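Local coordinates for protein HI1317 (Haemophilus influenzae, PDB 1JOV) that probably interconverts the alpha and beta anomers of D-glucose 6-phosphate, acting as a glucose-6-phosphate 1-epimerase, at residues His28-Ala33 with Ser44-Gln48; Phe153-Asp157 with Ile204-Phe209; Ile93-Gln97 with Glu122-Ser126. The contacts are given in a common frame with arbitrary orientation. Residue numbers count along the deposited sequence, not the author numbering.

Contact 1. Residues His28-Ala33 with Ser44-Gln48; sequences HAVGTA and SWKPQ
Two antiparallel strands, 31-33 and 44-47, run side by side with axes 4.7 Å apart at 177°, the first entered through a type I turn from His28 to Gly31. Thr32 and Lys46 form the hydrogen-bonded pair: Thr32 N to Lys46 O is 3.0 Å and Lys46 N to Thr32 O 2.9 Å. Their side chains share one face, Thr32 OG1 lying 3.5 Å from Lys46 CB; with chi1 p, Thr32 also brings OG1 to a water (2.8 Å) that donates to Ser44 OG (2.6 Å), itself bonded to Asp53. Gln48 prolongs the pairing into the turn. Its N donates to Val30 O (3.1 Å), and its amide side chain, bent by chi2 p, delivers NE2 to Ala29 O in a very short bond of 2.4 Å. Gly31 faces Pro47 with CA atoms 4.3 Å apart; a CB there would clash with Lys46 O and Pro47 CA. On the other face small Ala33 meets the edge of the Trp45 ring, CB to CD1 4.4 Å. This is beta-hairpin pairing within a five-stranded antiparallel sheet: strand 31-36 lies between 21-28 and edge strand 41-47, whose Trp45 turns its ring to Phe129 of strand 121-129.

Contact 2. Residues Phe153-Asp157 with Ile204-Phe209; sequences FNIGD and ILDKSF
Strand 201-206 nears its end at Ile204, whose extended backbone (-120/113) directs the side chain at the other segment. With chi1 m and chi2 t, its CD1 comes 3.3 Å from Phe153 CD2, while Ile204 CG2 lies 4.5 Å from Ile155 CG2; apolar side chains, aliphatic and aromatic, suit this buried seam, which Val161 continues. The chains are still well apart here, with CA of Phe153 and Ile204 8.8 Å from each other, but they converge to 4.7 Å between CA of Gly156 and Ser208. Two residues on, past Leu205, which points away, Asp206 again points toward segment 153-157. Its t rotamer places OD2 2.8 Å from Gly156 N, which donates to it, and a water donates both to Asp206 OD2 (2.7 Å) and to Asn154 O (2.8 Å). The second oxygen, OD1, accepts from Ser208 N (2.8 Å), an Asx turn, and from Phe209 N (3.1 Å), so one carboxylate shapes the bend leaving the strand and ties it to the neighbouring loop. The contact joins two antiparallel sheets of the galactose mutarotase-like fold, strand 145-154 in one and 201-206 in the other; the Phe153 side chain is about 7 Å from that of Glu248, a predicted active-site residue. At Ser208, OG sits 3.2 Å from Gly156 CA, where a CB would clash with it. Phe209 (chi1 -81°) then turns one ring face to the same glycine: Gly156 CA stands 3.6 Å from the centroid, 12° off the normal, a CH-pi contact, and Asn154 ND2, bonded to Asp53 O, approaches the ring edge, 3.8 Å from Phe209 CE2.

Contact 3. Residues Ile93-Gln97 with Glu122-Ser126; sequences IRLWQ and EAKVS
A two-pronged salt bridge joins Arg94 to Glu122: Arg94 NH1 donates to Glu122 OE2 and Arg94 NH2 to Glu122 OE1, both at 2.9 Å, with the carboxylate lying at the edge of the guanidinium, near its plane. Both side chains need their length to meet. Glu122 extends with chi1 and chi2 t, while Arg94 takes chi1 m, chi2 t and chi3 p to bring its planar end round. The two guanidinium nitrogens have further partners, Thr90 OG1 for NH1 and the carbonyl of Phe115 for NH2, as befits a group with several donors. Glu122 (-115/-36) and Ala123 both face Leu114, a classic beta bulge, and because of it the side chains of these successive residues both point toward segment 93-97. Next to the ion pair the packing is apolar. Trp96, with chi1 -62° and chi2 53°, drives the six-membered end of its indole at the strand: CH2 is 3.9 Å from Ala123 CB, and CZ3 is 3.6 Å from Val125 CG2 and 3.7 Å from Lys124 C. A small residue followed two places later by a branched one leaves room for the ring, whose NE1 is satisfied by Ala91 O. The backbones stay apart, 8.9 Å between CA of Trp96 and Lys124, so side chains fill the gap. This is loop-to-sheet packing within the galactose mutarotase-like beta fold. Segment 93-97 leads into edge strand 97-104 of the eight-stranded sheet, with strand 107-115 between it and 121-129; its backbone bonds to Leu37 and Gly39 in the hairpin loop, while Phe137 of strand 133-139 touches the indole.

From the N terminus the three contacts follow in series, with neither nesting nor crossing. Contact 1 closes first, around the ten residues of a hairpin. Contact 3 comes next, closing a 24-residue excursion mostly through strands 97-104 and 107-115; its first segment touches the loop of that earlier hairpin. Contact 2 closes last, over 46 residues, tying the seven-stranded sheet to the eight-stranded one that contact 3 also reaches, on the opposite side of the chain's centre; their centres lie about 30 Å apart. Between contacts 1 and 2, nearest atoms about 7 Å apart, Asp53 and Val54 bond to both.

Contact 1. Residues His28-Ala33 with Ser44-Gln48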
ATOM      1  N   HIS A  28      -3.709 -19.893   0.029  1.00 25.19           N
ATOM      2  CA  HIS A  28      -3.524 -20.598   1.286  1.00 29.30           C
ATOM      3  C   HIS A  28      -4.793 -20.579   2.052  1.00 29.53           C
ATOM      4  O   HIS A  28      -5.710 -19.939   1.651  1.00 29.44           O
ATOM      5  CB  HIS A  28      -2.469 -19.840   2.076  1.00 28.66           C
ATOM      6  CG  HIS A  28      -2.138 -20.441   3.427  1.00 27.35           C
ATOM      7  ND1 HIS A  28      -1.102 -21.312   3.585  1.00 32.19           N
ATOM      8  CD2 HIS A  28      -2.596 -20.164   4.665  1.00 24.73           C
ATOM      9  CE1 HIS A  28      -0.960 -21.608   4.872  1.00 26.82           C
ATOM     10  NE2 HIS A  28      -1.843 -20.913   5.547  1.00 27.46           N
ATOM     11  N   ALA A  29      -4.852 -21.384   3.095  1.00 28.51           N
ATOM     12  CA  ALA A  29      -6.054 -21.343   3.917  1.00 39.58           C
ATOM     13  C   ALA A  29      -6.396 -19.934   4.327  1.00 33.91           C
ATOM     14  O   ALA A  29      -7.579 -19.548   4.350  1.00 39.16           O
ATOM     15  CB  ALA A  29      -5.858 -22.187   5.132  1.00 38.45           C
ATOM     16  N   VAL A  30      -5.377 -19.135   4.654  1.00 30.64           N
ATOM     17  CA  VAL A  30      -5.626 -17.785   5.109  1.00 27.35           C
ATOM     18  C   VAL A  30      -6.157 -16.841   4.014  1.00 33.39           C
ATOM     19  O   VAL A  30      -6.707 -15.744   4.319  1.00 31.41           O
ATOM     20  CB  VAL A  30      -4.374 -17.223   5.741  1.00 39.40           C
ATOM     21  CG1 VAL A  30      -3.889 -18.118   6.928  1.00 30.79           C
ATOM     22  CG2 VAL A  30      -3.318 -17.181   4.713  1.00 28.87           C
ATOM     23  N   GLY A  31      -6.098 -17.277   2.759  1.00 23.94           N
ATOM     24  CA  GLY A  31      -6.600 -16.476   1.686  1.00 33.17           C
ATOM     25  C   GLY A  31      -5.623 -16.388   0.519  1.00 27.57           C
ATOM     26  O   GLY A  31      -4.762 -17.238   0.365  1.00 30.58           O
ATOM     27  N   THR A  32      -5.723 -15.330  -0.290  1.00 27.69           N
ATOM     28  CA  THR A  32      -4.835 -15.239  -1.444  1.00 21.02           C
ATOM     29  C   THR A  32      -4.151 -13.857  -1.456  1.00 23.61           C
ATOM     30  O   THR A  32      -4.656 -12.914  -0.855  1.00 24.25           O
ATOM     31  CB  THR A  32      -5.621 -15.328  -2.718  1.00 24.15           C
ATOM     32  OG1 THR A  32      -6.574 -14.239  -2.787  1.00 26.77           O
ATOM     33  CG2 THR A  32      -6.487 -16.603  -2.725  1.00 29.04           C
ATOM     34  N   ALA A  33      -3.027 -13.764  -2.105  1.00 23.49           N
ATOM     35  CA  ALA A  33      -2.308 -12.502  -2.191  1.00 18.09           C
ATOM     36  C   ALA A  33      -1.441 -12.500  -3.432  1.00 20.22           C
ATOM     37  O   ALA A  33      -1.119 -13.560  -3.951  1.00 21.93           O
ATOM     38  CB  ALA A  33      -1.459 -12.285  -0.947  1.00 22.35           C
ATOM     39  N   SER A  44      -2.622  -7.456  -4.248  1.00 16.74           N
ATOM     40  CA  SER A  44      -3.940  -8.082  -4.031  1.00 20.91           C
ATOM     41  C   SER A  44      -3.899  -8.813  -2.682  1.00 15.71           C
ATOM     42  O   SER A  44      -2.882  -9.403  -2.320  1.00 17.88           O
ATOM     43  CB  SER A  44      -4.181  -9.120  -5.114  1.00 22.12           C
ATOM     44  OG  SER A  44      -5.371  -9.899  -4.880  1.00 26.08           O
ATOM     45  N   TRP A  45      -4.975  -8.715  -1.972  1.00 19.67           N
ATOM     46  CA  TRP A  45      -5.067  -9.480  -0.721  1.00 18.37           C
ATOM     47  C   TRP A  45      -6.534  -9.794  -0.465  1.00 23.65           C
ATOM     48  O   TRP A  45      -7.328  -8.883  -0.281  1.00 22.16           O
ATOM     49  CB  TRP A  45      -4.357  -8.805   0.494  1.00 19.99           C
ATOM     50  CG  TRP A  45      -4.653  -9.539   1.751  1.00 20.90           C
ATOM     51  CD1 TRP A  45      -4.395 -10.854   2.039  1.00 25.51           C
ATOM     52  CD2 TRP A  45      -5.285  -8.987   2.919  1.00 19.81           C
ATOM     53  NE1 TRP A  45      -4.789 -11.142   3.329  1.00 28.98           N
ATOM     54  CE2 TRP A  45      -5.438 -10.040   3.842  1.00 26.00           C
ATOM     55  CE3 TRP A  45      -5.810  -7.739   3.241  1.00 23.05           C
ATOM     56  CZ2 TRP A  45      -5.991  -9.832   5.101  1.00 27.89           C
ATOM     57  CZ3 TRP A  45      -6.398  -7.537   4.492  1.00 28.94           C
ATOM     58  CH2 TRP A  45      -6.518  -8.603   5.370  1.00 27.50           C
ATOM     59  N   LYS A  46      -6.896 -11.066  -0.488  1.00 23.83           N
ATOM     60  CA  LYS A  46      -8.314 -11.394  -0.259  1.00 28.25           C
ATOM     61  C   LYS A  46      -8.303 -12.439   0.853  1.00 23.90           C
ATOM     62  O   LYS A  46      -7.987 -13.618   0.645  1.00 29.57           O
ATOM     63  CB  LYS A  46      -8.924 -11.905  -1.545  1.00 30.30           C
ATOM     64  CG  LYS A  46     -10.448 -11.888  -1.587  1.00 31.27           C
ATOM     65  CD  LYS A  46     -10.914 -12.308  -3.022  1.00 34.49           C
ATOM     66  CE  LYS A  46     -12.419 -12.503  -3.111  1.00 68.71           C
ATOM     67  NZ  LYS A  46     -12.866 -12.950  -4.480  1.00 57.73           N
ATOM     68  N   PRO A  47      -8.495 -11.994   2.078  1.00 29.60           N
ATOM     69  CA  PRO A  47      -8.512 -12.945   3.206  1.00 25.12           C
ATOM     70  C   PRO A  47      -9.777 -13.875   3.106  1.00 33.35           C
ATOM     71  O   PRO A  47     -10.729 -13.624   2.424  1.00 28.67           O
ATOM     72  CB  PRO A  47      -8.641 -12.090   4.424  1.00 31.35           C
ATOM     73  CG  PRO A  47      -8.867 -10.732   3.950  1.00 36.64           C
ATOM     74  CD  PRO A  47      -8.615 -10.608   2.487  1.00 29.31           C
ATOM     75  N   GLN A  48      -9.695 -14.987   3.781  1.00 29.57           N
ATOM     76  CA  GLN A  48     -10.720 -16.053   3.635  1.00 29.13           C
ATOM     77  C   GLN A  48     -12.116 -15.473   3.872  1.00 26.98           C
ATOM     78  O   GLN A  48     -12.377 -14.770   4.865  1.00 38.00           O
ATOM     79  CB  GLN A  48     -10.392 -17.183   4.586  1.00 41.58           C
ATOM     80  CG  GLN A  48     -10.996 -18.512   4.246  1.00 42.69           C
ATOM     81  CD  GLN A  48     -10.614 -18.980   2.886  1.00 51.11           C
ATOM     82  OE1 GLN A  48     -11.488 -19.027   2.035  1.00 43.51           O
ATOM     83  NE2 GLN A  48      -9.303 -19.321   2.645  1.00 37.27           N
TER
HETATM   84  O   HOH W   1      -4.787 -13.441   4.545  1.00 30.13           O
HETATM   85  O   HOH W   2      -5.003 -12.386  -4.263  1.00 43.70           O

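Contact 2. Residues Phe153-Asp157 with Ile204-Phe209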
ATOM      1  N   PHE A 153      -7.064   1.149  -1.116  1.00 18.96           N
ATOM      2  CA  PHE A 153      -8.114   0.220  -0.646  1.00 24.09           C
ATOM      3  C   PHE A 153      -9.243   0.126  -1.679  1.00 20.92           C
ATOM      4  O   PHE A 153      -9.530   1.090  -2.390  1.00 23.47           O
ATOM      5  CB  PHE A 153      -8.706   0.658   0.677  1.00 25.94           C
ATOM      6  CG  PHE A 153      -7.733   0.633   1.763  1.00 21.92           C
ATOM      7  CD1 PHE A 153      -7.426  -0.553   2.381  1.00 25.07           C
ATOM      8  CD2 PHE A 153      -7.102   1.794   2.133  1.00 21.49           C
ATOM      9  CE1 PHE A 153      -6.433  -0.575   3.419  1.00 18.85           C
ATOM     10  CE2 PHE A 153      -6.168   1.797   3.073  1.00 20.52           C
ATOM     11  CZ  PHE A 153      -5.841   0.613   3.799  1.00 20.95           C
ATOM     12  N   ASN A 154      -9.718  -1.099  -1.877  1.00 21.05           N
ATOM     13  CA  ASN A 154     -10.741  -1.419  -2.850  1.00 19.89           C
ATOM     14  C   ASN A 154     -12.133  -1.177  -2.165  1.00 23.65           C
ATOM     15  O   ASN A 154     -12.435  -1.798  -1.131  1.00 22.91           O
ATOM     16  CB  ASN A 154     -10.587  -2.910  -3.233  1.00 23.20           C
ATOM     17  CG  ASN A 154     -11.497  -3.365  -4.413  1.00 29.59           C
ATOM     18  OD1 ASN A 154     -11.735  -2.632  -5.370  1.00 26.71           O
ATOM     19  ND2 ASN A 154     -11.935  -4.622  -4.347  1.00 26.98           N
ATOM     20  N   ILE A 155     -12.988  -0.394  -2.817  1.00 28.44           N
ATOM     21  CA  ILE A 155     -14.293  -0.108  -2.210  1.00 32.74           C
ATOM     22  C   ILE A 155     -15.402  -0.175  -3.265  1.00 29.73           C
ATOM     23  O   ILE A 155     -15.107  -0.027  -4.467  1.00 27.15           O
ATOM     24  CB  ILE A 155     -14.258   1.298  -1.596  1.00 27.12           C
ATOM     25  CG1 ILE A 155     -13.763   2.288  -2.625  1.00 26.66           C
ATOM     26  CG2 ILE A 155     -13.421   1.362  -0.315  1.00 26.63           C
ATOM     27  CD1 ILE A 155     -14.140   3.640  -2.437  1.00 30.01           C
ATOM     28  N   GLY A 156     -16.657  -0.342  -2.832  1.00 31.40           N
ATOM     29  CA  GLY A 156     -17.777  -0.426  -3.787  1.00 34.01           C
ATOM     30  C   GLY A 156     -18.125   0.842  -4.541  1.00 31.51           C
ATOM     31  O   GLY A 156     -18.318   0.823  -5.778  1.00 32.41           O
ATOM     32  N   ASP A 157     -18.084   1.977  -3.824  1.00 29.78           N
ATOM     33  CA  ASP A 157     -18.395   3.271  -4.441  1.00 39.08           C
ATOM     34  C   ASP A 157     -17.863   4.355  -3.557  1.00 28.72           C
ATOM     35  O   ASP A 157     -18.193   4.380  -2.356  1.00 31.68           O
ATOM     36  CB  ASP A 157     -19.917   3.469  -4.559  1.00 42.43           C
ATOM     37  CG  ASP A 157     -20.312   4.486  -5.675  1.00 56.14           C
ATOM     38  OD1 ASP A 157     -19.487   5.350  -6.078  1.00 43.67           O
ATOM     39  OD2 ASP A 157     -21.434   4.489  -6.228  1.00 48.71           O
ATOM     40  N   ILE A 204     -12.165   2.298   7.515  1.00 25.96           N
ATOM     41  CA  ILE A 204     -12.848   2.775   6.364  1.00 30.51           C
ATOM     42  C   ILE A 204     -14.130   2.004   6.245  1.00 38.70           C
ATOM     43  O   ILE A 204     -14.139   0.803   6.035  1.00 31.99           O
ATOM     44  CB  ILE A 204     -11.988   2.457   5.145  1.00 36.82           C
ATOM     45  CG1 ILE A 204     -10.731   3.333   5.106  1.00 31.14           C
ATOM     46  CG2 ILE A 204     -12.819   2.625   3.926  1.00 27.43           C
ATOM     47  CD1 ILE A 204      -9.724   2.957   3.857  1.00 32.24           C
ATOM     48  N   LEU A 205     -15.212   2.724   6.439  1.00 36.89           N
ATOM     49  CA  LEU A 205     -16.525   2.150   6.368  1.00 36.52           C
ATOM     50  C   LEU A 205     -17.014   2.173   4.945  1.00 25.73           C
ATOM     51  O   LEU A 205     -17.071   3.239   4.321  1.00 34.93           O
ATOM     52  CB  LEU A 205     -17.477   2.910   7.282  1.00 35.32           C
ATOM     53  CG  LEU A 205     -18.911   2.405   7.395  1.00 59.77           C
ATOM     54  CD1 LEU A 205     -18.926   0.898   7.567  1.00 54.67           C
ATOM     55  CD2 LEU A 205     -19.616   3.081   8.562  1.00 48.77           C
ATOM     56  N   ASP A 206     -17.365   0.999   4.439  1.00 30.52           N
ATOM     57  CA  ASP A 206     -17.868   0.844   3.088  1.00 27.99           C
ATOM     58  C   ASP A 206     -19.284   0.205   3.141  1.00 40.86           C
ATOM     59  O   ASP A 206     -19.460  -0.960   3.609  1.00 32.76           O
ATOM     60  CB  ASP A 206     -16.880   0.024   2.228  1.00 30.06           C
ATOM     61  CG  ASP A 206     -17.270  -0.061   0.786  1.00 45.18           C
ATOM     62  OD1 ASP A 206     -18.375   0.382   0.415  1.00 35.26           O
ATOM     63  OD2 ASP A 206     -16.505  -0.554  -0.088  1.00 30.12           O
ATOM     64  N   LYS A 207     -20.267   1.002   2.711  1.00 49.22           N
ATOM     65  CA  LYS A 207     -21.692   0.662   2.767  1.00 45.26           C
ATOM     66  C   LYS A 207     -22.095   0.228   1.334  1.00 52.99           C
ATOM     67  O   LYS A 207     -23.250  -0.100   1.070  1.00 55.69           O
ATOM     68  CB  LYS A 207     -22.496   1.894   3.161  1.00 49.35           C
ATOM     69  CG  LYS A 207     -22.485   2.202   4.653  1.00 66.08           C
ATOM     70  CD  LYS A 207     -23.065   3.573   4.920  1.00 65.75           C
ATOM     71  CE  LYS A 207     -22.147   4.658   4.363  1.00 63.45           C
ATOM     72  NZ  LYS A 207     -22.771   6.010   4.207  1.00 59.38           N
ATOM     73  N   SER A 208     -21.166   0.279   0.388  1.00 38.97           N
ATOM     74  CA  SER A 208     -21.438  -0.332  -0.910  1.00 37.53           C
ATOM     75  C   SER A 208     -21.075  -1.848  -0.885  1.00 42.30           C
ATOM     76  O   SER A 208     -21.895  -2.709  -1.208  1.00 39.00           O
ATOM     77  CB  SER A 208     -20.753   0.426  -2.046  1.00 33.93           C
ATOM     78  OG  SER A 208     -20.970  -0.184  -3.303  1.00 34.23           O
ATOM     79  N   PHE A 209     -19.851  -2.205  -0.481  1.00 33.85           N
ATOM     80  CA  PHE A 209     -19.517  -3.614  -0.342  1.00 28.92           C
ATOM     81  C   PHE A 209     -19.982  -4.111   1.036  1.00 36.68           C
ATOM     82  O   PHE A 209     -19.854  -5.291   1.391  1.00 43.46           O
ATOM     83  CB  PHE A 209     -17.979  -3.790  -0.363  1.00 27.31           C
ATOM     84  CG  PHE A 209     -17.366  -3.782  -1.740  1.00 36.89           C
ATOM     85  CD1 PHE A 209     -18.136  -3.994  -2.847  1.00 34.29           C
ATOM     86  CD2 PHE A 209     -15.984  -3.636  -1.904  1.00 33.18           C
ATOM     87  CE1 PHE A 209     -17.610  -3.988  -4.098  1.00 32.08           C
ATOM     88  CE2 PHE A 209     -15.432  -3.644  -3.185  1.00 33.27           C
ATOM     89  CZ  PHE A 209     -16.212  -3.836  -4.283  1.00 29.70           C
TER
HETATM   90  O   HOH W   3     -14.320  -1.818   0.973  1.00 29.78           O

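Contact 3. Residues Ile93-Gln97 with Glu122-Ser126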
ATOM      1  N   ILE A  93      10.068   1.402  -7.977  1.00 18.14           N
ATOM      2  CA  ILE A  93      10.526   1.111  -9.344  1.00 21.50           C
ATOM      3  C   ILE A  93      11.748   0.233  -9.513  1.00 27.92           C
ATOM      4  O   ILE A  93      12.300   0.145 -10.621  1.00 27.59           O
ATOM      5  CB  ILE A  93      10.702   2.419 -10.110  1.00 19.51           C
ATOM      6  CG1 ILE A  93      11.659   3.342  -9.436  1.00 21.91           C
ATOM      7  CG2 ILE A  93       9.348   2.947 -10.311  1.00 26.82           C
ATOM      8  CD1 ILE A  93      12.151   4.608 -10.388  1.00 30.62           C
ATOM      9  N   ARG A  94      12.203  -0.398  -8.425  1.00 17.05           N
ATOM     10  CA  ARG A  94      13.378  -1.239  -8.372  1.00 14.89           C
ATOM     11  C   ARG A  94      12.947  -2.686  -7.934  1.00 17.58           C
ATOM     12  O   ARG A  94      11.921  -2.827  -7.333  1.00 20.54           O
ATOM     13  CB  ARG A  94      14.387  -0.735  -7.367  1.00 20.50           C
ATOM     14  CG  ARG A  94      15.013   0.615  -7.780  1.00 25.05           C
ATOM     15  CD  ARG A  94      15.717   1.470  -6.627  1.00 23.25           C
ATOM     16  NE  ARG A  94      16.746   0.720  -5.930  1.00 26.86           N
ATOM     17  CZ  ARG A  94      17.275   1.074  -4.767  1.00 23.38           C
ATOM     18  NH1 ARG A  94      16.856   2.188  -4.142  1.00 20.89           N
ATOM     19  NH2 ARG A  94      18.231   0.293  -4.214  1.00 28.15           N
ATOM     20  N   LEU A  95      13.612  -3.687  -8.458  1.00 17.90           N
ATOM     21  CA  LEU A  95      13.286  -5.068  -8.158  1.00 19.47           C
ATOM     22  C   LEU A  95      13.844  -5.351  -6.759  1.00 17.16           C
ATOM     23  O   LEU A  95      15.019  -5.110  -6.477  1.00 21.57           O
ATOM     24  CB  LEU A  95      14.067  -6.073  -9.074  1.00 20.18           C
ATOM     25  CG  LEU A  95      13.277  -6.171 -10.342  1.00 29.46           C
ATOM     26  CD1 LEU A  95      14.162  -6.792 -11.465  1.00 28.33           C
ATOM     27  CD2 LEU A  95      12.109  -7.021 -10.060  1.00 29.67           C
ATOM     28  N   TRP A  96      12.987  -5.919  -5.946  1.00 15.85           N
ATOM     29  CA  TRP A  96      13.410  -6.497  -4.651  1.00 17.59           C
ATOM     30  C   TRP A  96      13.556  -8.035  -4.771  1.00 20.02           C
ATOM     31  O   TRP A  96      12.965  -8.644  -5.701  1.00 20.58           O
ATOM     32  CB  TRP A  96      12.362  -6.160  -3.616  1.00 16.15           C
ATOM     33  CG  TRP A  96      12.155  -4.690  -3.349  1.00 13.09           C
ATOM     34  CD1 TRP A  96      11.893  -3.619  -4.250  1.00 17.96           C
ATOM     35  CD2 TRP A  96      12.047  -4.112  -2.025  1.00 15.81           C
ATOM     36  NE1 TRP A  96      11.727  -2.466  -3.532  1.00 19.99           N
ATOM     37  CE2 TRP A  96      11.824  -2.753  -2.169  1.00 15.74           C
ATOM     38  CE3 TRP A  96      12.210  -4.636  -0.744  1.00 15.12           C
ATOM     39  CZ2 TRP A  96      11.603  -1.899  -1.096  1.00 15.40           C
ATOM     40  CZ3 TRP A  96      12.043  -3.791   0.387  1.00 16.38           C
ATOM     41  CH2 TRP A  96      11.798  -2.396   0.196  1.00 15.95           C
ATOM     42  N   GLN A  97      14.183  -8.652  -3.780  1.00 17.78           N
ATOM     43  CA  GLN A  97      14.302 -10.094  -3.753  1.00 17.47           C
ATOM     44  C   GLN A  97      13.464 -10.671  -2.612  1.00 17.41           C
ATOM     45  O   GLN A  97      13.326 -10.078  -1.572  1.00 21.82           O
ATOM     46  CB  GLN A  97      15.752 -10.490  -3.537  1.00 21.41           C
ATOM     47  CG  GLN A  97      16.635 -10.302  -4.810  1.00 25.85           C
ATOM     48  CD  GLN A  97      16.845  -8.846  -5.134  1.00 21.61           C
ATOM     49  OE1 GLN A  97      16.671  -8.402  -6.327  1.00 24.42           O
ATOM     50  NE2 GLN A  97      17.215  -8.056  -4.135  1.00 19.86           N
ATOM     51  N   GLU A 122      19.518  -2.155   1.691  1.00 16.57           N
ATOM     52  CA  GLU A 122      19.037  -0.800   1.804  1.00 17.57           C
ATOM     53  C   GLU A 122      17.706  -0.737   2.608  1.00 15.87           C
ATOM     54  O   GLU A 122      17.469   0.191   3.355  1.00 17.60           O
ATOM     55  CB  GLU A 122      18.867  -0.165   0.402  1.00 21.57           C
ATOM     56  CG  GLU A 122      18.388   1.259   0.487  1.00 22.05           C
ATOM     57  CD  GLU A 122      18.401   1.823  -0.964  1.00 29.72           C
ATOM     58  OE1 GLU A 122      19.347   1.452  -1.765  1.00 29.94           O
ATOM     59  OE2 GLU A 122      17.481   2.570  -1.329  1.00 29.03           O
ATOM     60  N   ALA A 123      16.842  -1.759   2.437  1.00 15.05           N
ATOM     61  CA  ALA A 123      15.512  -1.735   3.087  1.00 12.74           C
ATOM     62  C   ALA A 123      14.967  -3.155   3.084  1.00 13.36           C
ATOM     63  O   ALA A 123      15.408  -4.060   2.337  1.00 16.94           O
ATOM     64  CB  ALA A 123      14.529  -0.747   2.367  1.00 16.08           C
ATOM     65  N   LYS A 124      13.980  -3.340   3.923  0.70 15.08           N
ATOM     66  CA  LYS A 124      13.336  -4.635   4.036  0.70 12.68           C
ATOM     67  C   LYS A 124      11.804  -4.463   4.032  0.70 16.03           C
ATOM     68  O   LYS A 124      11.323  -3.425   4.475  0.70 20.19           O
ATOM     69  CB  LYS A 124      13.820  -5.332   5.306  0.70 17.86           C
ATOM     70  CG  LYS A 124      13.308  -6.756   5.518  0.70 20.74           C
ATOM     71  CD  LYS A 124      14.098  -7.466   6.594  0.70 19.07           C
ATOM     72  CE  LYS A 124      13.985  -6.772   7.946  0.70 24.44           C
ATOM     73  NZ  LYS A 124      14.559  -7.592   9.045  0.70 27.78           N
ATOM     74  N   VAL A 125      11.043  -5.419   3.584  1.00 14.03           N
ATOM     75  CA  VAL A 125       9.587  -5.387   3.790  1.00 13.43           C
ATOM     76  C   VAL A 125       9.184  -6.760   4.256  1.00 18.70           C
ATOM     77  O   VAL A 125       9.578  -7.772   3.662  1.00 17.69           O
ATOM     78  CB  VAL A 125       8.786  -5.049   2.512  1.00 15.30           C
ATOM     79  CG1 VAL A 125       7.324  -5.392   2.700  1.00 18.96           C
ATOM     80  CG2 VAL A 125       8.948  -3.576   2.148  1.00 15.47           C
ATOM     81  N   SER A 126       8.379  -6.806   5.325  1.00 16.12           N
ATOM     82  CA  SER A 126       7.822  -8.097   5.681  1.00 15.80           C
ATOM     83  C   SER A 126       6.310  -8.033   5.544  1.00 17.78           C
ATOM     84  O   SER A 126       5.680  -7.026   5.792  1.00 18.51           O
ATOM     85  CB  SER A 126       8.087  -8.512   7.174  1.00 19.48           C
ATOM     86  OG  SER A 126       7.540  -7.564   8.073  1.00 21.01           O
TER